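Local coordinates for Mgp-operon protein 3 (Mycoplasma pneumoniae, PDB 6RJ1) that is an extracellular adhesin subunit, P40/P90, which together with the adhesin P1 probably mediates attachment of the pathogen to host-cell sugars, at residues Tyr173-Leu179 with Ala772-Leu776; Val238-Leu242 with Ser354-Ala360; Gln9-Leu14 with Tyr40-Trp45; Thr51-Val57 with Tyr114-Ala120; Asp588-Lys592 with Lys827-Pro831. All blocks are in the same frame, centred on the assembly; numbering follows the deposited sequence. Where two conformers were deposited one is given.

Contact 1: Tyr173-Leu179 with Ala772-Leu776; sequences YTPNAGL and ANSLL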
# COMPACT_ATOMS: atom_id res chain seq x y z
N TYR A 173 -6.15 13.98 -5.17
CA TYR A 173 -6.42 15.40 -4.92
C TYR A 173 -6.27 15.80 -3.45
O TYR A 173 -6.56 16.94 -3.09
CB TYR A 173 -7.81 15.80 -5.47
CG TYR A 173 -7.99 15.39 -6.91
CD1 TYR A 173 -7.27 16.01 -7.93
CD2 TYR A 173 -8.86 14.36 -7.25
CE1 TYR A 173 -7.41 15.61 -9.26
CE2 TYR A 173 -9.01 13.95 -8.57
CZ TYR A 173 -8.28 14.58 -9.57
OH TYR A 173 -8.41 14.17 -10.87
N THR A 174 -5.80 14.86 -2.60
CA THR A 174 -5.57 15.11 -1.18
C THR A 174 -4.34 16.01 -1.04
O THR A 174 -3.25 15.59 -1.42
CB THR A 174 -5.43 13.78 -0.40
OG1 THR A 174 -6.59 12.97 -0.59
CG2 THR A 174 -5.18 13.99 1.10
N PRO A 175 -4.50 17.26 -0.56
CA PRO A 175 -3.33 18.14 -0.42
C PRO A 175 -2.51 17.84 0.83
O PRO A 175 -3.02 17.21 1.76
CB PRO A 175 -3.94 19.54 -0.39
CG PRO A 175 -5.32 19.36 0.13
CD PRO A 175 -5.73 17.92 -0.07
N ASN A 176 -1.25 18.30 0.86
CA ASN A 176 -0.32 18.14 1.99
C ASN A 176 -0.93 18.57 3.34
O ASN A 176 -0.81 17.83 4.31
CB ASN A 176 1.01 18.87 1.72
CG ASN A 176 2.00 18.12 0.87
OD1 ASN A 176 2.00 16.88 0.79
ND2 ASN A 176 2.88 18.86 0.23
N ALA A 177 -1.60 19.75 3.40
CA ALA A 177 -2.26 20.26 4.61
C ALA A 177 -3.43 19.37 5.06
O ALA A 177 -3.73 19.29 6.25
CB ALA A 177 -2.74 21.68 4.39
N GLY A 178 -4.04 18.68 4.09
CA GLY A 178 -5.11 17.72 4.33
C GLY A 178 -4.59 16.54 5.12
O GLY A 178 -5.32 15.98 5.92
N LEU A 179 -3.31 16.15 4.93
CA LEU A 179 -2.69 15.05 5.68
C LEU A 179 -2.24 15.48 7.09
O LEU A 179 -2.13 14.63 7.98
CB LEU A 179 -1.50 14.45 4.90
CG LEU A 179 -1.75 13.38 3.82
CD1 LEU A 179 -3.07 12.62 4.01
CD2 LEU A 179 -1.62 13.95 2.45
N ALA A 772 -1.55 15.40 -5.64
CA ALA A 772 -1.54 16.77 -5.12
C ALA A 772 -0.60 16.89 -3.91
O ALA A 772 -0.17 17.99 -3.58
CB ALA A 772 -2.94 17.21 -4.75
N ASN A 773 -0.29 15.75 -3.25
CA ASN A 773 0.62 15.68 -2.11
C ASN A 773 2.03 15.29 -2.57
O ASN A 773 2.18 14.64 -3.60
CB ASN A 773 0.09 14.70 -1.05
CG ASN A 773 0.51 13.27 -1.26
OD1 ASN A 773 1.55 12.83 -0.77
ND2 ASN A 773 -0.28 12.51 -2.01
N SER A 774 3.05 15.66 -1.77
CA SER A 774 4.47 15.34 -1.99
C SER A 774 5.03 14.71 -0.71
O SER A 774 6.21 14.84 -0.41
CB SER A 774 5.24 16.61 -2.34
OG SER A 774 5.17 17.53 -1.27
N LEU A 775 4.14 14.02 0.03
CA LEU A 775 4.40 13.45 1.34
C LEU A 775 4.36 11.93 1.38
O LEU A 775 5.16 11.32 2.08
CB LEU A 775 3.32 14.01 2.29
CG LEU A 775 3.62 14.42 3.75
CD1 LEU A 775 2.70 13.70 4.70
CD2 LEU A 775 5.07 14.26 4.14
N LEU A 776 3.39 11.33 0.67
CA LEU A 776 3.15 9.89 0.71
C LEU A 776 3.70 9.16 -0.48
O LEU A 776 3.48 9.57 -1.62
CB LEU A 776 1.65 9.59 0.88
CG LEU A 776 0.88 10.44 1.89
CD1 LEU A 776 -0.60 10.28 1.71
CD2 LEU A 776 1.30 10.14 3.33
O HOH W 1 -2.87 13.34 -3.09
O HOH W 2 -0.45 19.73 -1.53
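The backbones of N176 and N773 draw together, their CA atoms 4.9 Å apart, where a loop leading into the short helix 176-179 meets the irregular segment 772-776. The amide of N176 grips S774 twice: OD1 accepts from S774 N at 3.0 Å, and ND2 donates to S774 OG, also at 3.0 Å, a nearly straight bond lying in the amide plane. Asparagine suits this place because one flat group offers an acceptor and a donor side by side. N773 turns its own amide back into its segment: OD1 accepts from L775 N, an Asx turn, and from L776 N, which extends it to an Asx motif. Two waters fill in between the backbones, one joining T174 O to N773 ND2, the other N176 N to A772 O. Beyond the amides, L179 and L776 meet tip to tip, with L179 CD2 3.9 Å from L776 CD1. Around this buried contact, S774 OG also bonds S740, R806 holds the carbonyls of N773 and L776, and L775 packs on helix 666-673.

Contact 2: Val238-Leu242 with Ser354-Ala360; sequences VYEPL and SKYLNTA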
# COMPACT_ATOMS: atom_id res chain seq x y z
N VAL A 238 -17.55 11.39 1.36
CA VAL A 238 -16.99 11.65 0.03
C VAL A 238 -16.10 12.90 0.11
O VAL A 238 -15.15 13.05 -0.66
CB VAL A 238 -18.08 11.80 -1.08
CG1 VAL A 238 -18.24 10.53 -1.90
CG2 VAL A 238 -19.41 12.32 -0.54
N TYR A 239 -16.39 13.77 1.09
CA TYR A 239 -15.70 15.02 1.39
C TYR A 239 -14.47 14.77 2.26
O TYR A 239 -14.47 13.88 3.12
CB TYR A 239 -16.64 16.02 2.08
CG TYR A 239 -18.04 16.02 1.51
CD1 TYR A 239 -18.33 16.72 0.34
CD2 TYR A 239 -19.06 15.28 2.11
CE1 TYR A 239 -19.61 16.69 -0.22
CE2 TYR A 239 -20.34 15.25 1.56
CZ TYR A 239 -20.62 15.95 0.40
OH TYR A 239 -21.88 15.92 -0.14
N GLU A 240 -13.43 15.58 2.03
CA GLU A 240 -12.17 15.55 2.77
C GLU A 240 -11.64 16.98 2.94
O GLU A 240 -11.80 17.79 2.02
CB GLU A 240 -11.14 14.58 2.16
CG GLU A 240 -10.80 14.83 0.69
CD GLU A 240 -9.47 14.23 0.29
OE1 GLU A 240 -8.45 14.58 0.91
OE2 GLU A 240 -9.46 13.40 -0.66
N PRO A 241 -11.05 17.33 4.11
CA PRO A 241 -10.60 18.71 4.32
C PRO A 241 -9.35 19.14 3.55
O PRO A 241 -8.49 18.30 3.24
CB PRO A 241 -10.38 18.79 5.83
CG PRO A 241 -10.03 17.41 6.22
CD PRO A 241 -10.80 16.50 5.31
N LEU A 242 -9.24 20.45 3.28
CA LEU A 242 -8.09 21.05 2.61
C LEU A 242 -6.93 21.16 3.59
O LEU A 242 -5.77 21.03 3.19
CB LEU A 242 -8.44 22.44 2.08
CG LEU A 242 -9.28 22.47 0.81
CD1 LEU A 242 -10.05 23.75 0.72
CD2 LEU A 242 -8.40 22.32 -0.43
N SER A 354 -13.72 26.03 0.05
CA SER A 354 -12.81 26.76 0.93
C SER A 354 -12.42 25.96 2.18
O SER A 354 -11.44 26.31 2.84
CB SER A 354 -13.44 28.09 1.33
OG SER A 354 -14.74 27.89 1.87
N LYS A 355 -13.17 24.89 2.49
CA LYS A 355 -12.91 24.05 3.67
C LYS A 355 -12.72 22.57 3.30
O LYS A 355 -11.83 21.92 3.85
CB LYS A 355 -14.03 24.22 4.72
CG LYS A 355 -14.15 25.63 5.29
CD LYS A 355 -15.16 25.71 6.44
CE LYS A 355 -15.90 27.04 6.45
NZ LYS A 355 -16.57 27.39 5.17
N TYR A 356 -13.56 22.06 2.38
CA TYR A 356 -13.56 20.66 1.94
C TYR A 356 -13.52 20.48 0.43
O TYR A 356 -13.94 21.36 -0.32
CB TYR A 356 -14.80 19.91 2.48
CG TYR A 356 -14.91 19.88 3.98
CD1 TYR A 356 -14.29 18.89 4.73
CD2 TYR A 356 -15.67 20.84 4.66
CE1 TYR A 356 -14.38 18.86 6.13
CE2 TYR A 356 -15.77 20.82 6.06
CZ TYR A 356 -15.13 19.83 6.78
OH TYR A 356 -15.22 19.82 8.15
N LEU A 357 -13.06 19.29 -0.01
CA LEU A 357 -13.01 18.87 -1.40
C LEU A 357 -13.98 17.71 -1.57
O LEU A 357 -14.08 16.86 -0.68
CB LEU A 357 -11.61 18.38 -1.81
CG LEU A 357 -10.44 19.36 -1.75
CD1 LEU A 357 -9.13 18.60 -1.60
CD2 LEU A 357 -10.40 20.28 -2.97
N ASN A 358 -14.67 17.65 -2.72
CA ASN A 358 -15.57 16.55 -3.06
C ASN A 358 -14.74 15.64 -3.98
O ASN A 358 -14.44 16.01 -5.12
CB ASN A 358 -16.84 17.07 -3.76
CG ASN A 358 -17.97 16.08 -3.86
OD1 ASN A 358 -17.79 14.90 -4.18
ND2 ASN A 358 -19.19 16.55 -3.60
N THR A 359 -14.31 14.49 -3.45
CA THR A 359 -13.44 13.58 -4.20
C THR A 359 -14.18 12.30 -4.63
O THR A 359 -13.55 11.24 -4.77
CB THR A 359 -12.15 13.31 -3.42
OG1 THR A 359 -12.48 12.90 -2.09
CG2 THR A 359 -11.22 14.52 -3.39
N ALA A 360 -15.50 12.41 -4.88
CA ALA A 360 -16.36 11.30 -5.30
C ALA A 360 -15.84 10.52 -6.51
O ALA A 360 -15.74 9.29 -6.45
CB ALA A 360 -17.77 11.81 -5.57
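A two-stranded antiparallel ribbon joins V238-L242 to S354-A360, its short strands 239-241 and 356-358 running at 148° to each other. E240 and L357 form the hydrogen-bonded pair: E240 N donates to L357 O at 3.1 Å, and L357 N to E240 O at 2.8 Å. Past one strand end, L242 N reaches K355 O at 3.0 Å; past the other, V238 O receives two donors of T359, OG1 at 3.0 Å and the backbone N. The threonine hydroxyl sits between its backbone N and carbonyl carbon (chi1 52°), which turns it back onto the same carbonyl that its own N-H meets. On the face of Y239 and N358 the two side chains run side by side, N358 ND2 lying 3.4 Å from Y239 CE1 with ring and amide planes 72° apart; ND2 bonds A268 O, while the tyrosine packs on helix 253-267. Across the ribbon, L242 CD2 meets L357 CD2 at 3.8 Å, the branched chains crossing near a right angle, and P241 CB touches Y356 CE1. E240 sends its carboxylate to R227 in a salt bridge and to the hydroxyls of T171 and T174. A buried acid so surrounded by a positive charge and hydroxyl partners would probably remain ionised, while L357, on the same face, meets L242 in plain apolar contact.

Contact 3: Gln9-Leu14 with Tyr40-Trp45; sequences QDHNTL and YELVDW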
# COMPACT_ATOMS: atom_id res chain seq x y z
N GLN A 9 -7.65 -6.14 -23.41
CA GLN A 9 -8.86 -5.85 -22.64
C GLN A 9 -9.55 -4.57 -23.09
O GLN A 9 -8.88 -3.60 -23.47
CB GLN A 9 -8.52 -5.75 -21.15
CG GLN A 9 -9.73 -5.83 -20.22
CD GLN A 9 -9.39 -5.51 -18.79
OE1 GLN A 9 -8.29 -5.79 -18.30
NE2 GLN A 9 -10.33 -4.92 -18.07
N ASP A 10 -10.88 -4.59 -23.06
CA ASP A 10 -11.80 -3.48 -23.27
C ASP A 10 -12.96 -3.75 -22.31
O ASP A 10 -13.89 -4.52 -22.63
CB ASP A 10 -12.26 -3.33 -24.73
CG ASP A 10 -13.12 -2.09 -24.99
OD1 ASP A 10 -13.07 -1.14 -24.15
OD2 ASP A 10 -13.82 -2.06 -26.02
N HIS A 11 -12.87 -3.15 -21.11
CA HIS A 11 -13.76 -3.27 -19.96
C HIS A 11 -13.93 -4.75 -19.51
O HIS A 11 -13.11 -5.21 -18.72
CB HIS A 11 -15.12 -2.55 -20.14
CG HIS A 11 -16.01 -2.67 -18.94
ND1 HIS A 11 -17.30 -3.16 -19.05
CD2 HIS A 11 -15.73 -2.44 -17.63
CE1 HIS A 11 -17.77 -3.20 -17.81
NE2 HIS A 11 -16.87 -2.76 -16.93
N ASN A 12 -14.96 -5.47 -20.02
CA ASN A 12 -15.22 -6.87 -19.64
C ASN A 12 -14.90 -7.86 -20.76
O ASN A 12 -15.06 -9.07 -20.57
CB ASN A 12 -16.65 -7.07 -19.13
CG ASN A 12 -16.95 -6.47 -17.77
OD1 ASN A 12 -16.07 -6.12 -16.97
ND2 ASN A 12 -18.22 -6.34 -17.49
N THR A 13 -14.42 -7.35 -21.89
CA THR A 13 -14.09 -8.14 -23.07
C THR A 13 -12.59 -8.27 -23.27
O THR A 13 -11.87 -7.27 -23.22
CB THR A 13 -14.83 -7.59 -24.30
OG1 THR A 13 -16.23 -7.56 -24.01
CG2 THR A 13 -14.60 -8.43 -25.55
N LEU A 14 -12.12 -9.52 -23.49
CA LEU A 14 -10.74 -9.87 -23.80
C LEU A 14 -10.75 -10.31 -25.25
O LEU A 14 -11.29 -11.38 -25.57
CB LEU A 14 -10.21 -10.96 -22.85
CG LEU A 14 -10.11 -10.59 -21.36
CD1 LEU A 14 -9.69 -11.77 -20.54
CD2 LEU A 14 -9.15 -9.44 -21.13
N TYR A 40 -21.08 -6.90 -12.41
CA TYR A 40 -19.73 -7.43 -12.34
C TYR A 40 -18.82 -6.73 -13.32
O TYR A 40 -19.23 -6.38 -14.42
CB TYR A 40 -19.68 -8.94 -12.48
CG TYR A 40 -20.03 -9.67 -11.21
CD1 TYR A 40 -19.08 -9.88 -10.21
CD2 TYR A 40 -21.32 -10.18 -11.01
CE1 TYR A 40 -19.41 -10.55 -9.04
CE2 TYR A 40 -21.65 -10.86 -9.84
CZ TYR A 40 -20.69 -11.04 -8.86
OH TYR A 40 -21.01 -11.74 -7.72
N GLU A 41 -17.59 -6.49 -12.88
CA GLU A 41 -16.56 -5.76 -13.60
C GLU A 41 -15.25 -6.55 -13.53
O GLU A 41 -14.85 -7.00 -12.45
CB GLU A 41 -16.43 -4.36 -12.95
CG GLU A 41 -15.31 -3.47 -13.47
CD GLU A 41 -14.65 -2.60 -12.41
OE1 GLU A 41 -14.66 -1.36 -12.58
OE2 GLU A 41 -14.11 -3.15 -11.41
N LEU A 42 -14.59 -6.75 -14.70
CA LEU A 42 -13.31 -7.45 -14.79
C LEU A 42 -12.21 -6.53 -14.25
O LEU A 42 -12.04 -5.42 -14.76
CB LEU A 42 -13.06 -7.93 -16.23
CG LEU A 42 -11.65 -8.43 -16.56
CD1 LEU A 42 -11.32 -9.71 -15.82
CD2 LEU A 42 -11.47 -8.61 -18.05
N VAL A 43 -11.51 -6.98 -13.19
CA VAL A 43 -10.46 -6.23 -12.46
C VAL A 43 -9.06 -6.64 -12.88
O VAL A 43 -8.18 -5.78 -12.98
CB VAL A 43 -10.61 -6.35 -10.92
CG1 VAL A 43 -9.92 -5.19 -10.21
CG2 VAL A 43 -12.07 -6.42 -10.50
N ASP A 44 -8.82 -7.94 -13.05
CA ASP A 44 -7.52 -8.50 -13.42
C ASP A 44 -7.74 -9.82 -14.11
O ASP A 44 -8.78 -10.45 -13.91
CB ASP A 44 -6.61 -8.68 -12.17
CG ASP A 44 -5.13 -8.91 -12.45
OD1 ASP A 44 -4.72 -8.86 -13.65
OD2 ASP A 44 -4.37 -9.12 -11.48
N TRP A 45 -6.78 -10.25 -14.92
CA TRP A 45 -6.83 -11.50 -15.66
C TRP A 45 -5.41 -11.93 -16.02
O TRP A 45 -4.53 -11.08 -16.19
CB TRP A 45 -7.70 -11.36 -16.92
CG TRP A 45 -7.24 -10.28 -17.85
CD1 TRP A 45 -7.48 -8.94 -17.73
CD2 TRP A 45 -6.41 -10.44 -19.00
NE1 TRP A 45 -6.85 -8.25 -18.75
CE2 TRP A 45 -6.17 -9.15 -19.53
CE3 TRP A 45 -5.82 -11.55 -19.63
CZ2 TRP A 45 -5.43 -8.95 -20.69
CZ3 TRP A 45 -5.07 -11.34 -20.77
CH2 TRP A 45 -4.87 -10.06 -21.29
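The amide of N12 bonds strand 40-48 through both its polar atoms: OD1 accepts from L42 N at 2.8 Å, and ND2 donates to Y40 O at 3.2 Å. Asparagine thus supplies the donor and acceptor that a neighbouring strand's backbone would offer. Farther along, W45 NE1 donates to Q9 OE1 at 2.9 Å, the oxygen lying at the indole edge, though the bond is bent to 132°. L14 covers a face of the same indole: CD2 stands 3.5 Å from the centroid of the five-membered ring, almost on its normal, a CH-pi contact, and also touches L42 CD2 at 3.9 Å. In Q9, CG lies opposite the backbone N (chi1 -164°) and the chain runs on extended; NE2 donates to H11 O, which restrains the rotation of the amide. Behind these groups, a type II' turn from D10 to T13 points Q9 and L14 at strand 40-48 and lets the amide of N12 reach it, while L53 and A55 of the next strand support W45, L14 and L42. V43 and D44 both face L56, a classic beta bulge in strand 40-48. The whole is a beta hairpin, strands 6-10 and 13-17, laid against the outermost strand of a larger mixed sheet.

Contact 4: Thr51-Val57 with Tyr114-Ala120; sequences TKLVALV and YVLIFKA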
# COMPACT_ATOMS: atom_id res chain seq x y z
N THR A 51 -3.65 -23.31 -22.57
CA THR A 51 -5.04 -23.80 -22.53
C THR A 51 -5.88 -23.17 -21.39
O THR A 51 -7.05 -23.55 -21.23
CB THR A 51 -5.06 -25.36 -22.52
OG1 THR A 51 -6.28 -25.85 -23.08
CG2 THR A 51 -4.76 -26.00 -21.14
N LYS A 52 -5.31 -22.23 -20.62
CA LYS A 52 -6.01 -21.63 -19.48
C LYS A 52 -6.00 -20.09 -19.44
O LYS A 52 -5.01 -19.45 -19.82
CB LYS A 52 -5.43 -22.20 -18.16
CG LYS A 52 -6.26 -21.93 -16.90
CD LYS A 52 -6.42 -23.18 -16.04
CE LYS A 52 -5.17 -23.57 -15.29
NZ LYS A 52 -5.23 -25.00 -14.87
N LEU A 53 -7.11 -19.52 -18.96
CA LEU A 53 -7.31 -18.09 -18.75
C LEU A 53 -8.05 -17.91 -17.43
O LEU A 53 -9.15 -18.43 -17.25
CB LEU A 53 -8.04 -17.43 -19.92
CG LEU A 53 -8.32 -15.93 -19.80
CD1 LEU A 53 -7.05 -15.10 -20.04
CD2 LEU A 53 -9.39 -15.51 -20.76
N VAL A 54 -7.41 -17.19 -16.50
CA VAL A 54 -7.93 -16.91 -15.16
C VAL A 54 -8.34 -15.43 -15.11
O VAL A 54 -7.57 -14.57 -15.54
CB VAL A 54 -6.88 -17.27 -14.08
CG1 VAL A 54 -7.40 -17.00 -12.68
CG2 VAL A 54 -6.42 -18.72 -14.22
N ALA A 55 -9.55 -15.14 -14.60
CA ALA A 55 -10.06 -13.76 -14.49
C ALA A 55 -10.54 -13.45 -13.06
O ALA A 55 -10.84 -14.37 -12.30
CB ALA A 55 -11.18 -13.52 -15.49
N LEU A 56 -10.57 -12.17 -12.69
CA LEU A 56 -11.02 -11.67 -11.39
C LEU A 56 -12.12 -10.64 -11.61
O LEU A 56 -11.91 -9.64 -12.32
CB LEU A 56 -9.84 -11.05 -10.61
CG LEU A 56 -10.12 -10.51 -9.20
CD1 LEU A 56 -10.68 -11.60 -8.28
CD2 LEU A 56 -8.87 -9.92 -8.60
N VAL A 57 -13.28 -10.88 -11.03
CA VAL A 57 -14.44 -9.99 -11.19
C VAL A 57 -15.05 -9.60 -9.84
O VAL A 57 -15.11 -10.42 -8.92
CB VAL A 57 -15.53 -10.58 -12.16
CG1 VAL A 57 -15.04 -10.61 -13.61
CG2 VAL A 57 -16.01 -11.95 -11.70
N TYR A 114 -15.42 -13.06 -7.67
CA TYR A 114 -15.10 -14.39 -8.18
C TYR A 114 -13.82 -14.42 -8.96
O TYR A 114 -13.43 -13.43 -9.59
CB TYR A 114 -16.23 -14.92 -9.09
CG TYR A 114 -17.45 -15.38 -8.34
CD1 TYR A 114 -17.55 -16.68 -7.85
CD2 TYR A 114 -18.54 -14.53 -8.15
CE1 TYR A 114 -18.68 -17.11 -7.16
CE2 TYR A 114 -19.68 -14.94 -7.46
CZ TYR A 114 -19.74 -16.24 -6.97
OH TYR A 114 -20.86 -16.64 -6.28
N VAL A 115 -13.17 -15.58 -8.93
CA VAL A 115 -12.02 -15.92 -9.75
C VAL A 115 -12.64 -16.87 -10.77
O VAL A 115 -13.25 -17.87 -10.38
CB VAL A 115 -10.85 -16.57 -8.95
CG1 VAL A 115 -9.86 -17.25 -9.89
CG2 VAL A 115 -10.15 -15.54 -8.08
N LEU A 116 -12.56 -16.51 -12.06
CA LEU A 116 -13.15 -17.30 -13.14
C LEU A 116 -12.07 -18.06 -13.89
O LEU A 116 -11.02 -17.49 -14.20
CB LEU A 116 -13.94 -16.42 -14.11
CG LEU A 116 -14.78 -15.29 -13.53
CD1 LEU A 116 -15.25 -14.38 -14.60
CD2 LEU A 116 -15.97 -15.82 -12.76
N ILE A 117 -12.34 -19.34 -14.18
CA ILE A 117 -11.43 -20.21 -14.91
C ILE A 117 -12.05 -20.53 -16.27
O ILE A 117 -13.22 -20.94 -16.36
CB ILE A 117 -11.10 -21.50 -14.10
CG1 ILE A 117 -10.66 -21.20 -12.64
CG2 ILE A 117 -10.09 -22.41 -14.83
CD1 ILE A 117 -9.36 -20.33 -12.41
N PHE A 118 -11.26 -20.33 -17.33
CA PHE A 118 -11.65 -20.59 -18.71
C PHE A 118 -10.67 -21.56 -19.35
O PHE A 118 -9.49 -21.54 -19.03
CB PHE A 118 -11.67 -19.28 -19.51
CG PHE A 118 -12.75 -18.30 -19.12
CD1 PHE A 118 -12.52 -17.35 -18.12
CD2 PHE A 118 -13.98 -18.29 -19.77
CE1 PHE A 118 -13.51 -16.44 -17.76
CE2 PHE A 118 -14.97 -17.37 -19.41
CZ PHE A 118 -14.73 -16.45 -18.41
N LYS A 119 -11.18 -22.40 -20.25
CA LYS A 119 -10.37 -23.36 -20.99
C LYS A 119 -10.34 -22.94 -22.45
O LYS A 119 -11.35 -22.42 -22.95
CB LYS A 119 -10.87 -24.81 -20.83
CG LYS A 119 -12.22 -25.18 -21.46
CD LYS A 119 -12.43 -26.69 -21.45
CE LYS A 119 -13.87 -27.08 -21.68
NZ LYS A 119 -14.74 -26.80 -20.49
N ALA A 120 -9.21 -23.15 -23.13
CA ALA A 120 -9.08 -22.78 -24.54
C ALA A 120 -9.97 -23.65 -25.41
O ALA A 120 -10.21 -24.82 -25.09
CB ALA A 120 -7.64 -22.88 -24.98
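T51 and A120 open a ladder in which seven backbone hydrogen bonds tie strand 52-59 antiparallel to strand 114-121. L53 with F118, A55 with L116, and V57 with Y114 are hydrogen-bonded pairs, each joined in both directions; A55 N to L116 O and L116 N to A55 O both measure 2.8 Å. Between them, CA-H...O contacts add smaller contributions, such as V115 CA to A55 O at 3.2 Å. Apolar packing differs on the two faces. On one, beta-branched V54, V115 and I117 suit the extended backbone, with L56 beside them: V54 CG1 lies 3.7 Å from V115 CG1, and I117 CD1 comes alongside V54 CG2 at 3.8 Å. On the other, V57 CG2 meets L116 CD1 at 3.9 Å, and the F118 ring edge faces L53 O and A55 CB, the small alanine leaving room; V30 packs here too. K52 ends in a salt bridge to E483. Inward N-H and C=O groups thus pair within the ladder, outward ones with strands 40-48 and 125-135; the central pairs are mainly apolar, the lysines lying toward the T51-A120 end.

Contact 5: Asp588-Lys592 with Lys827-Pro831; sequences DGGYK and KNSEP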
# COMPACT_ATOMS: atom_id res chain seq x y z
N ASP A 588 25.95 3.51 14.69
CA ASP A 588 27.15 2.91 14.13
C ASP A 588 26.96 2.73 12.62
O ASP A 588 25.82 2.69 12.14
CB ASP A 588 27.49 1.58 14.82
CG ASP A 588 27.97 1.75 16.25
OD1 ASP A 588 28.89 2.58 16.48
OD2 ASP A 588 27.44 1.05 17.14
N GLY A 589 28.07 2.66 11.89
CA GLY A 589 28.08 2.54 10.44
C GLY A 589 27.57 1.22 9.89
O GLY A 589 27.62 0.19 10.57
N GLY A 590 27.10 1.27 8.66
CA GLY A 590 26.62 0.10 7.94
C GLY A 590 25.12 -0.01 7.97
O GLY A 590 24.48 0.53 8.88
N TYR A 591 24.55 -0.73 6.99
CA TYR A 591 23.10 -0.92 6.90
C TYR A 591 22.52 -1.56 8.15
O TYR A 591 21.56 -1.02 8.70
CB TYR A 591 22.69 -1.70 5.64
CG TYR A 591 21.19 -1.87 5.49
CD1 TYR A 591 20.40 -0.85 4.97
CD2 TYR A 591 20.56 -3.04 5.90
CE1 TYR A 591 19.02 -0.99 4.84
CE2 TYR A 591 19.17 -3.20 5.79
CZ TYR A 591 18.41 -2.17 5.25
OH TYR A 591 17.04 -2.32 5.15
N LYS A 592 23.07 -2.71 8.60
CA LYS A 592 22.55 -3.44 9.76
C LYS A 592 22.57 -2.65 11.05
O LYS A 592 21.60 -2.70 11.80
CB LYS A 592 23.23 -4.80 9.96
CG LYS A 592 22.30 -5.81 10.66
CD LYS A 592 22.86 -7.23 10.69
CE LYS A 592 21.77 -8.28 10.58
NZ LYS A 592 21.18 -8.34 9.21
N LYS A 827 27.38 -7.55 6.62
CA LYS A 827 26.21 -6.90 7.24
C LYS A 827 26.27 -5.35 7.16
O LYS A 827 25.24 -4.69 7.26
CB LYS A 827 26.00 -7.38 8.69
CG LYS A 827 27.15 -7.11 9.67
CD LYS A 827 26.63 -6.78 11.08
CE LYS A 827 26.40 -7.99 11.96
NZ LYS A 827 27.67 -8.54 12.50
N ASN A 828 27.48 -4.80 6.96
CA ASN A 828 27.74 -3.36 6.79
C ASN A 828 27.27 -2.93 5.40
O ASN A 828 26.90 -1.77 5.19
CB ASN A 828 29.23 -3.05 6.95
CG ASN A 828 29.65 -2.71 8.35
OD1 ASN A 828 29.96 -3.59 9.16
ND2 ASN A 828 29.66 -1.42 8.67
N SER A 829 27.32 -3.88 4.44
CA SER A 829 26.90 -3.68 3.06
C SER A 829 25.39 -3.54 2.99
O SER A 829 24.66 -4.23 3.72
CB SER A 829 27.35 -4.84 2.18
OG SER A 829 28.76 -4.84 2.01
N GLU A 830 24.91 -2.63 2.11
CA GLU A 830 23.48 -2.45 1.87
C GLU A 830 22.89 -3.74 1.27
O GLU A 830 23.64 -4.47 0.61
CB GLU A 830 23.21 -1.23 0.97
CG GLU A 830 22.87 0.02 1.76
CD GLU A 830 22.05 1.05 1.01
OE1 GLU A 830 22.65 2.01 0.46
OE2 GLU A 830 20.80 0.91 0.96
N PRO A 831 21.61 -4.11 1.54
CA PRO A 831 21.08 -5.36 0.99
C PRO A 831 21.11 -5.36 -0.52
O PRO A 831 20.72 -4.37 -1.15
CB PRO A 831 19.65 -5.43 1.55
CG PRO A 831 19.30 -4.03 1.89
CD PRO A 831 20.58 -3.39 2.32
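P831 points its CD over the centre of the Y591 ring, 3.4 Å from the centroid and 7° off the normal, a CH-pi contact in which the proline methylene next to nitrogen meets the electron-rich face. Y591 reaches it with CG anti to the backbone N (chi1 -178°), and H731 of strand 723-732 brings its ring to the tyrosine as well. Beside this CH-pi contact, the first turn of helix 591-595 is tied to the loop: Y591 N donates to N828 O at 3.1 Å, and K592 N to K827 O at 3.2 Å. G590 holds the N-cap position of that helix, so carbonyls from a distant part of the chain accept N-H groups of its first turn. Glycine is needed there, as its backbone angles (phi 99°) and the nearness of N828 leave no place for a CB. The outer side is looser. K592 CD and K827 CB touch at 3.7 Å, their aliphatic stems crossing near a right angle while both amines lead away, and N828, K827 and E830 are exposed to solvent.

Along the chain, contacts 3 and 4 close first, contact 2 is nested within the long loop closed by contact 1, and contact 5 crosses contact 1. Contacts 3 and 4, with centres about 11 Å apart, share the mixed sheet through neighbouring strands 40-48 and 52-59, where D44 O meets L56 N at 2.8 Å. Contacts 1 and 2, about 12 Å between centres, touch through T174 OG1 and E240 OE1 at 2.9 Å, so the ribbon and the short helix 176-179 form one buried cluster. Contact 5 stands apart at the surface, its centre about 33 Å from that of contact 1 and about 45 Å from those of contacts 3 and 4. Contacts 1 and 5 join segments 593 and 235 residues apart in sequence.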